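PDB 4Z9D: pertussis toxin-like subunit ArtA from Escherichia coli, which probably acts as the ADP-ribosyltransferase subunit of a pertussis-like AB5 toxin, binding NAD and modifying trimeric G proteins of the host. Local coordinates for residues N29-L32 / Q33-L36; P93-N96 / Y97-R101; T60-I63 / A64-Y67; T137-R140 / F141-Q144. The protein carries 2 engineered substitutions. All coordinates share one frame; numbering follows the deposited sequence.

Interaction 1: residues N29-L32 / Q33-L36; sequences NRNL and QQHL. With NAD (nicotinamide-adenine-dinucleotide), chain F.
Asn31 OD1 takes the backbone N-H of Gln34 at 3.0 Å, an N-cap bond at the start of helix 32-37. The bond is straight at the hydrogen (169°), although Gln34 N stands well above the plane of the Asn31 amide. With CG anti to its own backbone N (chi1 -174°), Asn31 swings its amide forward over the first turn, where it also stacks on the Gln34 amide, the two planes 27° apart. Asn29 adds a second polar layer. Its OD1 closes an Asx turn by accepting from Asn31 N at 2.9 Å, while its ND2 donates to Gln34 OE1 at 2.6 Å, Gln34 OE1 lying close to the Asn29 amide plane. The Gln34 amide is therefore gripped at its oxygen and covered by Asn31. These three amides form the partly exposed side of the contact. The tight side holds the buried Leu32 and His35 and the backbone bonds: Leu36 N to Leu32 O at 2.9 Å and His35 N to Asn31 O, so that the helix winds directly out of the cap. Leu32 CG meets Leu36 CD1 at 4.0 Å, an ordinary apolar contact. The His35 ring is held through ND1 by Ser48 OG and meets Phe50 edge to face. Leu36 O comes within 3.1 Å of the ribose hydroxyl NAD O3D; His35 and Leu36 both belong to the NAD pocket. Leu32 packs between Phe50 of strand 50-54 and helix 92-100, and His35 reaches Ala52 and Val120 of strands 50-54 and 118-122.

Interaction 2: residues P93-N96 / Y97-R101; sequences PSVN and YLTQR
Pro93 O receives the N-H of Tyr97 at 3.0 Å, one of the i to i+4 bonds that run through helix 92-100. At the next position Ser94 O accepts from Leu98 N at 2.8 Å, and the Leu98 side chain folds back over this same carbonyl, its CG 3.3 Å from Ser94 O. The hydroxyl of Ser94 turns elsewhere, to the backbone N of Ile168, while its side chain and that of Leu98 both rest on Leu32 of helix 32-37. Val95 O takes two donors. It receives Thr99 N at 3.0 Å and also Thr99 OG1 at 2.8 Å, the two arriving from opposite faces of the carbonyl plane. A chi1 of -57° sets OG1 beside the Thr99 backbone N and thus back along the helix toward Val95. The same hydroxyl accepts from Arg110 NH1, tying this turn to helix 107-112. Asn96 O bonds to Gln100 N, and the extended Gln100 chain passes with CG 3.4 Å from that oxygen. On the exposed side a water donates to Asn96 OD1 at 2.7 Å and, weakly, to Thr99 OG1. Thr99 thus uses its hydroxyl proton within the helix, on Val95 O, while its oxygen accepts from Arg110; donating to the carbonyl would probably polarise that oxygen as an acceptor for the arginine.

Interaction 3: residues T60-I63 / A64-Y67; sequences TYNI and ARQY. With NAD (nicotinamide-adenine-dinucleotide), chain F.
Ile63 and Tyr67, one turn apart on helix 57-68, lie side by side and present one flank of the helix to NAD in this ADP-ribosyltransferase fold. Tyr67 OH donates to the nicotinamide-side phosphate oxygen NAD O2N at 2.7 Å, and Ile63 CD1 packs against the nicotinamide ring, 3.5 Å from NAD C4N. Ile63 divides its branches between two tasks: CG1, beside the backbone N (chi1 -68°), carries CD1 out to the nicotinamide, whereas CG2 rests over the phenol ring on the CE2 side, 3.6 Å from Tyr67 CE2. The Tyr67 ring is further placed by the backbone, since Ile63 O sits over the same face as CG2, offset toward the rim, while accepting from Tyr67 N at 3.2 Å. Behind this first shell the helix is continued by ordinary bonds, Ala64 N to Thr60 O and Arg65 N to Tyr61 O among them. Its inner flank rests on the sheet, where Ala64 and Tyr67 touch Leu77 and Thr60 touches Tyr8 and Val10. The Tyr61 hydroxyl bonds to Asp147 of strand 144-152. Farther from the ligand, Asn62 and Arg65 run alongside each other, pointing the same way. The Arg65 chain bends at chi3 (-66°), and its guanidinium bonds through NH2 to Ser143 O. Asn62 OD1 lies at the edge of that guanidinium, near its plane, 2.9 Å from Arg65 NH1.

Interaction 4: residues T137-R140 / F141-Q144; sequences TYDR and FNSQ
Asp139 and Gln144 form an antiparallel hydrogen-bonded pair that closes a tight beta hairpin. Asp139 N reaches Gln144 O at 2.9 Å in an almost straight bond (173°), and Gln144 N returns to Asp139 O at 3.1 Å. A G1 beta bulge opens the return strand, as Ser143 and Gln144 both face Asp139; Ser143 adopts a left-handed backbone conformation (phi 46°). Asp139 O takes a second donor, Asn142 N, from the opposite face of its plane to Gln144 N. The Asp139 side chain folds over the turn, CG anti to the backbone N, and each carboxylate oxygen is engaged. Asp139 OD2 accepts from Phe141 N at 3.0 Å, and Asp139 OD1 from Asn142 ND2 at 3.0 Å, both donors standing above the carboxylate plane. The Asn142 amide is nearly perpendicular to that plane, and Asp139 OD1 lies close to the plane of the amide. At the tip of the turn, the side chains of Arg140 and Phe141 lie alongside each other. Arg140 CG sits 4.2 Å from the Phe141 ring centroid and practically on its normal, a CH-pi contact. Farther out, Phe141 CZ lies over one face of the Arg140 guanidinium, the two planes being 45° apart. At the other end a water links Thr137 OG1 to Gln144 OE1, to which it donates at 3.0 Å, and Ser146 OG also bonds to Gln144 OE1. The hairpin joins strands 130-139 and 144-152 at the edge of the four-stranded sheet, beside helix 57-68, with Tyr138 stacked on Tyr68 of that helix.

How the interactions relate
The four local contacts form two pairs, one on each flank of the NAD site. Interactions 1 and 2, with centres 13 Å apart, meet where Leu32 CD2 packs on Ser94 CB at 3.6 Å. Interactions 3 and 4, 11 Å apart between centres, are joined by the hydrogen bond from Arg65 NH2 to Ser143 O at 3.0 Å. NAD bridges the pairs: interactions 1 and 3 do not touch, their nearest atoms being about 9 Å apart, yet both reach the dinucleotide. Interactions 2 and 4 stand behind them, on opposite sides of the chain's centre, about 39 Å apart between centres.

Interaction 1: residues N29-L32 / Q33-L36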
loop_
_atom_site.group_PDB
_atom_site.type_symbol
_atom_site.label_atom_id
_atom_site.label_comp_id
_atom_site.label_asym_id
_atom_site.label_seq_id
_atom_site.Cartn_x
_atom_site.Cartn_y
_atom_site.Cartn_z
ATOM N N ASN A 29 -7.010 -9.978 9.833
ATOM C CA ASN A 29 -6.079 -9.790 10.951
ATOM C C ASN A 29 -5.653 -8.337 11.115
ATOM O O ASN A 29 -4.839 -7.836 10.333
ATOM C CB ASN A 29 -4.833 -10.677 10.743
ATOM C CG ASN A 29 -3.772 -10.503 11.831
ATOM O OD1 ASN A 29 -3.939 -9.737 12.785
ATOM N ND2 ASN A 29 -2.658 -11.220 11.676
ATOM N N ARG A 30 -6.165 -7.674 12.150
ATOM C CA ARG A 30 -5.839 -6.258 12.376
ATOM C C ARG A 30 -4.675 -6.016 13.345
ATOM O O ARG A 30 -4.649 -5.008 14.050
ATOM C CB ARG A 30 -7.095 -5.503 12.854
ATOM C CG ARG A 30 -8.068 -5.217 11.718
ATOM C CD ARG A 30 -9.352 -4.510 12.156
ATOM N NE ARG A 30 -10.283 -4.437 11.034
ATOM C CZ ARG A 30 -10.828 -3.316 10.572
ATOM N NH1 ARG A 30 -11.650 -3.378 9.536
ATOM N NH2 ARG A 30 -10.569 -2.146 11.143
ATOM N N ASN A 31 -3.702 -6.927 13.374
ATOM C CA ASN A 31 -2.449 -6.671 14.085
ATOM C C ASN A 31 -1.572 -5.801 13.204
ATOM O O ASN A 31 -0.936 -6.307 12.270
ATOM C CB ASN A 31 -1.730 -7.982 14.438
ATOM C CG ASN A 31 -0.490 -7.764 15.309
ATOM O OD1 ASN A 31 0.279 -6.823 15.102
ATOM N ND2 ASN A 31 -0.306 -8.628 16.303
ATOM N N LEU A 32 -1.554 -4.500 13.487
ATOM C CA LEU A 32 -0.864 -3.545 12.620
ATOM C C LEU A 32 0.648 -3.771 12.590
ATOM O O LEU A 32 1.265 -3.671 11.538
ATOM C CB LEU A 32 -1.172 -2.099 13.054
ATOM C CG LEU A 32 -0.650 -0.957 12.168
ATOM C CD1 LEU A 32 -1.264 -1.012 10.780
ATOM C CD2 LEU A 32 -0.925 0.398 12.800
ATOM N N GLN A 33 1.252 -4.081 13.733
ATOM C CA GLN A 33 2.700 -4.287 13.749
ATOM C C GLN A 33 3.107 -5.475 12.879
ATOM O O GLN A 33 4.122 -5.434 12.196
ATOM C CB GLN A 33 3.215 -4.464 15.171
ATOM C CG GLN A 33 4.722 -4.250 15.243
ATOM C CD GLN A 33 5.198 -3.850 16.623
ATOM O OE1 GLN A 33 6.404 -3.797 16.894
ATOM N NE2 GLN A 33 4.254 -3.576 17.509
ATOM N N GLN A 34 2.312 -6.539 12.946
ATOM C CA GLN A 34 2.466 -7.711 12.093
ATOM C C GLN A 34 2.426 -7.326 10.619
ATOM O O GLN A 34 3.262 -7.745 9.820
ATOM C CB GLN A 34 1.339 -8.702 12.397
ATOM C CG GLN A 34 1.713 -10.148 12.408
ATOM C CD GLN A 34 0.711 -10.948 13.212
ATOM O OE1 GLN A 34 -0.304 -11.388 12.683
ATOM N NE2 GLN A 34 0.983 -11.120 14.503
ATOM N N HIS A 35 1.433 -6.529 10.251
ATOM C CA HIS A 35 1.323 -6.088 8.871
ATOM C C HIS A 35 2.544 -5.270 8.431
ATOM O O HIS A 35 3.125 -5.514 7.370
ATOM C CB HIS A 35 0.054 -5.270 8.681
ATOM C CG HIS A 35 -0.018 -4.608 7.346
ATOM N ND1 HIS A 35 -0.404 -5.277 6.201
ATOM C CD2 HIS A 35 0.290 -3.346 6.961
ATOM C CE1 HIS A 35 -0.341 -4.448 5.171
ATOM N NE2 HIS A 35 0.062 -3.269 5.607
ATOM N N LEU A 36 2.928 -4.299 9.254
ATOM C CA LEU A 36 3.998 -3.383 8.901
ATOM C C LEU A 36 5.340 -4.110 8.748
ATOM O O LEU A 36 6.198 -3.684 7.963
ATOM C CB LEU A 36 4.107 -2.261 9.933
ATOM C CG LEU A 36 2.923 -1.289 10.039
ATOM C CD1 LEU A 36 3.151 -0.315 11.177
ATOM C CD2 LEU A 36 2.722 -0.534 8.739
HETATM P PA NAD F . 0.930 -8.056 -0.314
HETATM O O1A NAD F . -0.262 -7.181 -0.158
HETATM O O2A NAD F . 0.916 -9.422 0.267
HETATM O O5B NAD F . 1.257 -8.125 -1.909
HETATM C C5B NAD F . 2.284 -8.946 -2.489
HETATM C C4B NAD F . 1.652 -9.722 -3.664
HETATM O O4B NAD F . 0.677 -10.688 -3.168
HETATM C C3B NAD F . 0.834 -8.784 -4.500
HETATM O O3B NAD F . 1.742 -8.051 -5.378
HETATM C C2B NAD F . 0.028 -9.790 -5.271
HETATM O O2B NAD F . 0.920 -10.534 -6.084
HETATM C C1B NAD F . -0.418 -10.717 -4.129
HETATM N N9A NAD F . -1.616 -10.326 -3.304
HETATM C C8A NAD F . -1.827 -9.383 -2.386
HETATM N N7A NAD F . -3.078 -9.518 -1.939
HETATM C C5A NAD F . -3.641 -10.556 -2.563
HETATM C C6A NAD F . -4.863 -11.113 -2.481
HETATM N N6A NAD F . -5.717 -10.559 -1.623
HETATM N N1A NAD F . -5.221 -12.173 -3.224
HETATM C C2A NAD F . -4.282 -12.712 -4.102
HETATM N N3A NAD F . -3.015 -12.116 -4.174
HETATM C C4A NAD F . -2.726 -11.055 -3.402
HETATM O O3 NAD F . 2.198 -7.316 0.268
HETATM P PN NAD F . 2.556 -5.762 -0.051
HETATM O O1N NAD F . 1.316 -4.945 -0.149
HETATM O O2N NAD F . 3.573 -5.719 -1.125
HETATM O O5D NAD F . 3.230 -5.396 1.343
HETATM C C5D NAD F . 4.334 -6.139 1.875
HETATM C C4D NAD F . 5.164 -5.236 2.794
HETATM O O4D NAD F . 5.449 -4.042 1.986
HETATM C C3D NAD F . 4.354 -4.767 4.018
HETATM O O3D NAD F . 5.223 -4.468 5.116
HETATM C C2D NAD F . 3.797 -3.470 3.467
HETATM O O2D NAD F . 3.363 -2.593 4.530
HETATM C C1D NAD F . 4.986 -2.889 2.712
HETATM N N1N NAD F . 4.515 -1.799 1.786
HETATM C C2N NAD F . 4.071 -2.112 0.477
HETATM C C3N NAD F . 3.587 -1.138 -0.397
HETATM C C7N NAD F . 3.163 -1.460 -1.700
HETATM O O7N NAD F . 2.981 -0.445 -2.568
HETATM N N7N NAD F . 3.015 -2.747 -2.026
HETATM C C4N NAD F . 3.540 0.181 0.048
HETATM C C5N NAD F . 3.977 0.510 1.331
HETATM C C6N NAD F . 4.452 -0.460 2.208
#

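Interaction 2: residues P93-N96 / Y97-R101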
loop_
_atom_site.group_PDB
_atom_site.type_symbol
_atom_site.label_atom_id
_atom_site.label_comp_id
_atom_site.label_asym_id
_atom_site.label_seq_id
_atom_site.Cartn_x
_atom_site.Cartn_y
_atom_site.Cartn_z
ATOM N N PRO A 93 -1.373 7.765 13.805
ATOM C CA PRO A 93 -2.264 7.803 14.972
ATOM C C PRO A 93 -2.439 6.435 15.617
ATOM O O PRO A 93 -2.605 6.326 16.843
ATOM C CB PRO A 93 -3.593 8.298 14.388
ATOM C CG PRO A 93 -3.180 9.092 13.184
ATOM C CD PRO A 93 -2.030 8.326 12.609
ATOM N N SER A 94 -2.415 5.394 14.796
ATOM C CA SER A 94 -2.577 4.045 15.333
ATOM C C SER A 94 -1.308 3.597 16.040
ATOM O O SER A 94 -1.373 2.960 17.094
ATOM C CB SER A 94 -2.958 3.059 14.235
ATOM O OG SER A 94 -4.268 3.332 13.766
ATOM N N VAL A 95 -0.157 3.943 15.476
ATOM C CA VAL A 95 1.116 3.612 16.116
ATOM C C VAL A 95 1.206 4.322 17.474
ATOM O O VAL A 95 1.659 3.738 18.460
ATOM C CB VAL A 95 2.313 3.987 15.210
ATOM C CG1 VAL A 95 3.613 4.020 16.003
ATOM C CG2 VAL A 95 2.415 3.005 14.030
ATOM N N ASN A 96 0.753 5.572 17.526
ATOM C CA ASN A 96 0.706 6.308 18.791
ATOM C C ASN A 96 -0.247 5.660 19.797
ATOM O O ASN A 96 0.040 5.603 20.990
ATOM C CB ASN A 96 0.307 7.764 18.564
ATOM C CG ASN A 96 1.392 8.566 17.862
ATOM O OD1 ASN A 96 2.523 8.098 17.697
ATOM N ND2 ASN A 96 1.055 9.790 17.456
ATOM N N TYR A 97 -1.411 5.232 19.324
ATOM C CA TYR A 97 -2.360 4.537 20.181
ATOM C C TYR A 97 -1.812 3.214 20.724
ATOM O O TYR A 97 -1.908 2.943 21.915
ATOM C CB TYR A 97 -3.661 4.306 19.423
ATOM C CG TYR A 97 -4.662 3.449 20.166
ATOM C CD1 TYR A 97 -5.434 3.986 21.181
ATOM C CD2 TYR A 97 -4.872 2.118 19.810
ATOM C CE1 TYR A 97 -6.376 3.209 21.862
ATOM C CE2 TYR A 97 -5.818 1.334 20.469
ATOM C CZ TYR A 97 -6.562 1.890 21.501
ATOM O OH TYR A 97 -7.499 1.137 22.172
ATOM N N LEU A 98 -1.238 2.390 19.858
ATOM C CA LEU A 98 -0.645 1.122 20.300
ATOM C C LEU A 98 0.455 1.366 21.339
ATOM O O LEU A 98 0.607 0.610 22.298
ATOM C CB LEU A 98 -0.079 0.348 19.109
ATOM C CG LEU A 98 -1.186 -0.161 18.187
ATOM C CD1 LEU A 98 -0.628 -0.679 16.861
ATOM C CD2 LEU A 98 -1.995 -1.247 18.886
ATOM N N THR A 99 1.235 2.417 21.132
ATOM C CA THR A 99 2.266 2.801 22.092
ATOM C C THR A 99 1.663 3.208 23.451
ATOM O O THR A 99 2.220 2.859 24.498
ATOM C CB THR A 99 3.136 3.938 21.527
ATOM O OG1 THR A 99 3.711 3.509 20.286
ATOM C CG2 THR A 99 4.264 4.281 22.489
ATOM N N GLN A 100 0.542 3.935 23.454
ATOM C CA GLN A 100 -0.120 4.274 24.722
ATOM C C GLN A 100 -0.719 3.032 25.365
ATOM O O GLN A 100 -0.999 3.004 26.565
ATOM C CB GLN A 100 -1.252 5.285 24.538
ATOM C CG GLN A 100 -0.867 6.688 24.114
ATOM C CD GLN A 100 -2.070 7.475 23.607
ATOM O OE1 GLN A 100 -3.135 6.912 23.342
ATOM N NE2 GLN A 100 -1.907 8.789 23.488
ATOM N N ARG A 101 -0.905 1.991 24.569
ATOM C CA ARG A 101 -1.463 0.759 25.110
ATOM C C ARG A 101 -0.378 -0.185 25.584
ATOM O O ARG A 101 -0.675 -1.250 26.106
ATOM C CB ARG A 101 -2.359 0.077 24.067
ATOM C CG ARG A 101 -3.636 0.856 23.741
ATOM C CD ARG A 101 -4.602 0.845 24.914
ATOM N NE ARG A 101 -4.816 -0.531 25.347
ATOM C CZ ARG A 101 -5.770 -1.326 24.877
ATOM N NH1 ARG A 101 -5.864 -2.569 25.324
ATOM N NH2 ARG A 101 -6.623 -0.884 23.963
HETATM O O HOH W 1 4.279 6.357 18.696
#

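Interaction 3: residues T60-I63 / A64-Y67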
loop_
_atom_site.group_PDB
_atom_site.type_symbol
_atom_site.label_atom_id
_atom_site.label_comp_id
_atom_site.label_asym_id
_atom_site.label_seq_id
_atom_site.Cartn_x
_atom_site.Cartn_y
_atom_site.Cartn_z
ATOM N N THR A 60 7.810 4.148 -4.205
ATOM C CA THR A 60 7.318 3.046 -5.045
ATOM C C THR A 60 8.427 2.393 -5.878
ATOM O O THR A 60 8.430 1.170 -6.049
ATOM C CB THR A 60 6.201 3.481 -6.005
ATOM O OG1 THR A 60 6.709 4.420 -6.965
ATOM C CG2 THR A 60 5.057 4.096 -5.225
ATOM N N TYR A 61 9.331 3.197 -6.434
ATOM C CA TYR A 61 10.446 2.623 -7.195
ATOM C C TYR A 61 11.325 1.705 -6.346
ATOM O O TYR A 61 11.829 0.675 -6.825
ATOM C CB TYR A 61 11.305 3.727 -7.809
ATOM C CG TYR A 61 10.602 4.466 -8.912
ATOM C CD1 TYR A 61 10.415 3.874 -10.156
ATOM C CD2 TYR A 61 10.106 5.746 -8.708
ATOM C CE1 TYR A 61 9.769 4.544 -11.181
ATOM C CE2 TYR A 61 9.453 6.429 -9.726
ATOM C CZ TYR A 61 9.290 5.821 -10.958
ATOM O OH TYR A 61 8.643 6.493 -11.964
ATOM N N ASN A 62 11.521 2.086 -5.093
ATOM C CA ASN A 62 12.357 1.311 -4.186
ATOM C C ASN A 62 11.689 0.024 -3.743
ATOM O O ASN A 62 12.337 -1.009 -3.615
ATOM C CB ASN A 62 12.728 2.146 -2.971
ATOM C CG ASN A 62 13.684 3.277 -3.312
ATOM O OD1 ASN A 62 14.422 3.214 -4.305
ATOM N ND2 ASN A 62 13.675 4.321 -2.487
ATOM N N ILE A 63 10.387 0.096 -3.479
ATOM C CA ILE A 63 9.598 -1.106 -3.210
ATOM C C ILE A 63 9.645 -2.072 -4.405
ATOM O O ILE A 63 9.841 -3.280 -4.240
ATOM C CB ILE A 63 8.131 -0.735 -2.882
ATOM C CG1 ILE A 63 8.059 -0.008 -1.538
ATOM C CG2 ILE A 63 7.233 -1.968 -2.864
ATOM C CD1 ILE A 63 6.708 0.678 -1.287
ATOM N N ALA A 64 9.470 -1.537 -5.609
ATOM C CA ALA A 64 9.522 -2.367 -6.805
ATOM C C ALA A 64 10.907 -3.012 -6.972
ATOM O O ALA A 64 11.009 -4.180 -7.358
ATOM C CB ALA A 64 9.184 -1.557 -8.020
ATOM N N ARG A 65 11.962 -2.247 -6.704
ATOM C CA ARG A 65 13.323 -2.784 -6.800
ATOM C C ARG A 65 13.521 -3.974 -5.868
ATOM O O ARG A 65 14.119 -4.989 -6.242
ATOM C CB ARG A 65 14.347 -1.710 -6.466
ATOM C CG ARG A 65 15.776 -2.220 -6.394
ATOM C CD ARG A 65 16.739 -1.053 -6.191
ATOM N NE ARG A 65 16.754 -0.181 -7.360
ATOM C CZ ARG A 65 16.172 1.010 -7.424
ATOM N NH1 ARG A 65 15.504 1.485 -6.386
ATOM N NH2 ARG A 65 16.245 1.716 -8.544
ATOM N N GLN A 66 13.002 -3.832 -4.651
ATOM C CA GLN A 66 13.089 -4.875 -3.640
ATOM C C GLN A 66 12.457 -6.169 -4.152
ATOM O O GLN A 66 13.042 -7.248 -4.036
ATOM C CB GLN A 66 12.403 -4.403 -2.352
ATOM C CG GLN A 66 12.415 -5.396 -1.204
ATOM C CD GLN A 66 11.418 -5.031 -0.110
ATOM O OE1 GLN A 66 10.854 -3.932 -0.103
ATOM N NE2 GLN A 66 11.188 -5.959 0.815
ATOM N N TYR A 67 11.279 -6.048 -4.757
ATOM C CA TYR A 67 10.573 -7.207 -5.277
ATOM C C TYR A 67 11.252 -7.782 -6.517
ATOM O O TYR A 67 11.437 -8.990 -6.618
ATOM C CB TYR A 67 9.123 -6.842 -5.586
ATOM C CG TYR A 67 8.334 -6.459 -4.350
ATOM C CD1 TYR A 67 8.818 -6.737 -3.080
ATOM C CD2 TYR A 67 7.125 -5.797 -4.453
ATOM C CE1 TYR A 67 8.115 -6.384 -1.949
ATOM C CE2 TYR A 67 6.407 -5.440 -3.326
ATOM C CZ TYR A 67 6.909 -5.735 -2.077
ATOM O OH TYR A 67 6.206 -5.383 -0.941
HETATM P PA NAD F . 0.930 -8.056 -0.314
HETATM O O1A NAD F . -0.262 -7.181 -0.158
HETATM O O2A NAD F . 0.916 -9.422 0.267
HETATM O O5B NAD F . 1.257 -8.125 -1.909
HETATM C C5B NAD F . 2.284 -8.946 -2.489
HETATM C C4B NAD F . 1.652 -9.722 -3.664
HETATM O O4B NAD F . 0.677 -10.688 -3.168
HETATM C C3B NAD F . 0.834 -8.784 -4.500
HETATM O O3B NAD F . 1.742 -8.051 -5.378
HETATM C C2B NAD F . 0.028 -9.790 -5.271
HETATM O O2B NAD F . 0.920 -10.534 -6.084
HETATM C C1B NAD F . -0.418 -10.717 -4.129
HETATM N N9A NAD F . -1.616 -10.326 -3.304
HETATM C C8A NAD F . -1.827 -9.383 -2.386
HETATM N N7A NAD F . -3.078 -9.518 -1.939
HETATM C C5A NAD F . -3.641 -10.556 -2.563
HETATM C C6A NAD F . -4.863 -11.113 -2.481
HETATM N N6A NAD F . -5.717 -10.559 -1.623
HETATM N N1A NAD F . -5.221 -12.173 -3.224
HETATM C C2A NAD F . -4.282 -12.712 -4.102
HETATM N N3A NAD F . -3.015 -12.116 -4.174
HETATM C C4A NAD F . -2.726 -11.055 -3.402
HETATM O O3 NAD F . 2.198 -7.316 0.268
HETATM P PN NAD F . 2.556 -5.762 -0.051
HETATM O O1N NAD F . 1.316 -4.945 -0.149
HETATM O O2N NAD F . 3.573 -5.719 -1.125
HETATM O O5D NAD F . 3.230 -5.396 1.343
HETATM C C5D NAD F . 4.334 -6.139 1.875
HETATM C C4D NAD F . 5.164 -5.236 2.794
HETATM O O4D NAD F . 5.449 -4.042 1.986
HETATM C C3D NAD F . 4.354 -4.767 4.018
HETATM O O3D NAD F . 5.223 -4.468 5.116
HETATM C C2D NAD F . 3.797 -3.470 3.467
HETATM O O2D NAD F . 3.363 -2.593 4.530
HETATM C C1D NAD F . 4.986 -2.889 2.712
HETATM N N1N NAD F . 4.515 -1.799 1.786
HETATM C C2N NAD F . 4.071 -2.112 0.477
HETATM C C3N NAD F . 3.587 -1.138 -0.397
HETATM C C7N NAD F . 3.163 -1.460 -1.700
HETATM O O7N NAD F . 2.981 -0.445 -2.568
HETATM N N7N NAD F . 3.015 -2.747 -2.026
HETATM C C4N NAD F . 3.540 0.181 0.048
HETATM C C5N NAD F . 3.977 0.510 1.331
HETATM C C6N NAD F . 4.452 -0.460 2.208
#

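Interaction 4: residues T137-R140 / F141-Q144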
loop_
_atom_site.group_PDB
_atom_site.type_symbol
_atom_site.label_atom_id
_atom_site.label_comp_id
_atom_site.label_asym_id
_atom_site.label_seq_id
_atom_site.Cartn_x
_atom_site.Cartn_y
_atom_site.Cartn_z
ATOM N N THR A 137 9.366 -1.189 -15.632
ATOM C CA THR A 137 10.425 -1.966 -16.271
ATOM C C THR A 137 11.611 -2.110 -15.318
ATOM O O THR A 137 11.858 -1.224 -14.498
ATOM C CB THR A 137 10.881 -1.314 -17.589
ATOM O OG1 THR A 137 11.549 -0.089 -17.291
ATOM C CG2 THR A 137 9.674 -1.017 -18.492
ATOM N N TYR A 138 12.355 -3.207 -15.442
ATOM C CA TYR A 138 13.492 -3.476 -14.567
ATOM C C TYR A 138 14.730 -3.857 -15.372
ATOM O O TYR A 138 14.680 -4.766 -16.201
ATOM C CB TYR A 138 13.160 -4.593 -13.587
ATOM C CG TYR A 138 14.238 -4.904 -12.577
ATOM C CD1 TYR A 138 14.745 -6.188 -12.460
ATOM C CD2 TYR A 138 14.733 -3.927 -11.729
ATOM C CE1 TYR A 138 15.715 -6.494 -11.535
ATOM C CE2 TYR A 138 15.713 -4.221 -10.799
ATOM C CZ TYR A 138 16.193 -5.511 -10.704
ATOM O OH TYR A 138 17.159 -5.817 -9.776
ATOM N N ASP A 139 15.820 -3.130 -15.143
ATOM C CA ASP A 139 17.127 -3.481 -15.705
ATOM C C ASP A 139 17.967 -4.051 -14.580
ATOM O O ASP A 139 18.518 -3.320 -13.756
ATOM C CB ASP A 139 17.797 -2.258 -16.340
ATOM C CG ASP A 139 19.227 -2.537 -16.825
ATOM O OD1 ASP A 139 19.865 -1.598 -17.348
ATOM O OD2 ASP A 139 19.705 -3.683 -16.710
ATOM N N ARG A 140 18.062 -5.371 -14.552
ATOM C CA ARG A 140 18.679 -6.080 -13.444
ATOM C C ARG A 140 20.189 -5.831 -13.375
ATOM O O ARG A 140 20.797 -5.955 -12.311
ATOM C CB ARG A 140 18.350 -7.580 -13.573
ATOM C CG ARG A 140 19.069 -8.298 -14.730
ATOM C CD ARG A 140 18.609 -9.764 -14.872
ATOM N NE ARG A 140 19.273 -10.488 -15.966
ATOM C CZ ARG A 140 18.932 -10.411 -17.254
ATOM N NH1 ARG A 140 17.948 -9.614 -17.648
ATOM N NH2 ARG A 140 19.598 -11.118 -18.162
ATOM N N PHE A 141 20.784 -5.448 -14.502
ATOM C CA PHE A 141 22.230 -5.208 -14.560
ATOM C C PHE A 141 22.664 -3.915 -13.841
ATOM O O PHE A 141 23.800 -3.818 -13.361
ATOM C CB PHE A 141 22.690 -5.150 -16.018
ATOM C CG PHE A 141 22.339 -6.376 -16.807
ATOM C CD1 PHE A 141 22.994 -7.572 -16.582
ATOM C CD2 PHE A 141 21.358 -6.317 -17.791
ATOM C CE1 PHE A 141 22.664 -8.698 -17.304
ATOM C CE2 PHE A 141 21.026 -7.440 -18.525
ATOM C CZ PHE A 141 21.681 -8.633 -18.280
ATOM N N ASN A 142 21.767 -2.928 -13.776
ATOM C CA ASN A 142 22.095 -1.640 -13.161
ATOM C C ASN A 142 21.101 -1.241 -12.071
ATOM O O ASN A 142 21.055 -0.075 -11.656
ATOM C CB ASN A 142 22.172 -0.561 -14.240
ATOM C CG ASN A 142 23.212 -0.875 -15.288
ATOM O OD1 ASN A 142 24.415 -0.882 -15.006
ATOM N ND2 ASN A 142 22.759 -1.201 -16.488
ATOM N N SER A 143 20.318 -2.225 -11.624
ATOM C CA SER A 143 19.278 -2.052 -10.607
ATOM C C SER A 143 18.425 -0.809 -10.879
ATOM O O SER A 143 18.227 0.038 -10.006
ATOM C CB SER A 143 19.937 -1.995 -9.220
ATOM O OG SER A 143 19.004 -2.056 -8.166
ATOM N N GLN A 144 17.928 -0.709 -12.109
ATOM C CA GLN A 144 17.233 0.486 -12.587
ATOM C C GLN A 144 15.748 0.200 -12.844
ATOM O O GLN A 144 15.400 -0.710 -13.598
ATOM C CB GLN A 144 17.909 1.016 -13.863
ATOM C CG GLN A 144 17.685 2.514 -14.146
ATOM C CD GLN A 144 16.240 2.865 -14.500
ATOM O OE1 GLN A 144 15.603 2.197 -15.320
ATOM N NE2 GLN A 144 15.726 3.930 -13.890
HETATM O O HOH W 2 14.295 -0.230 -16.516
#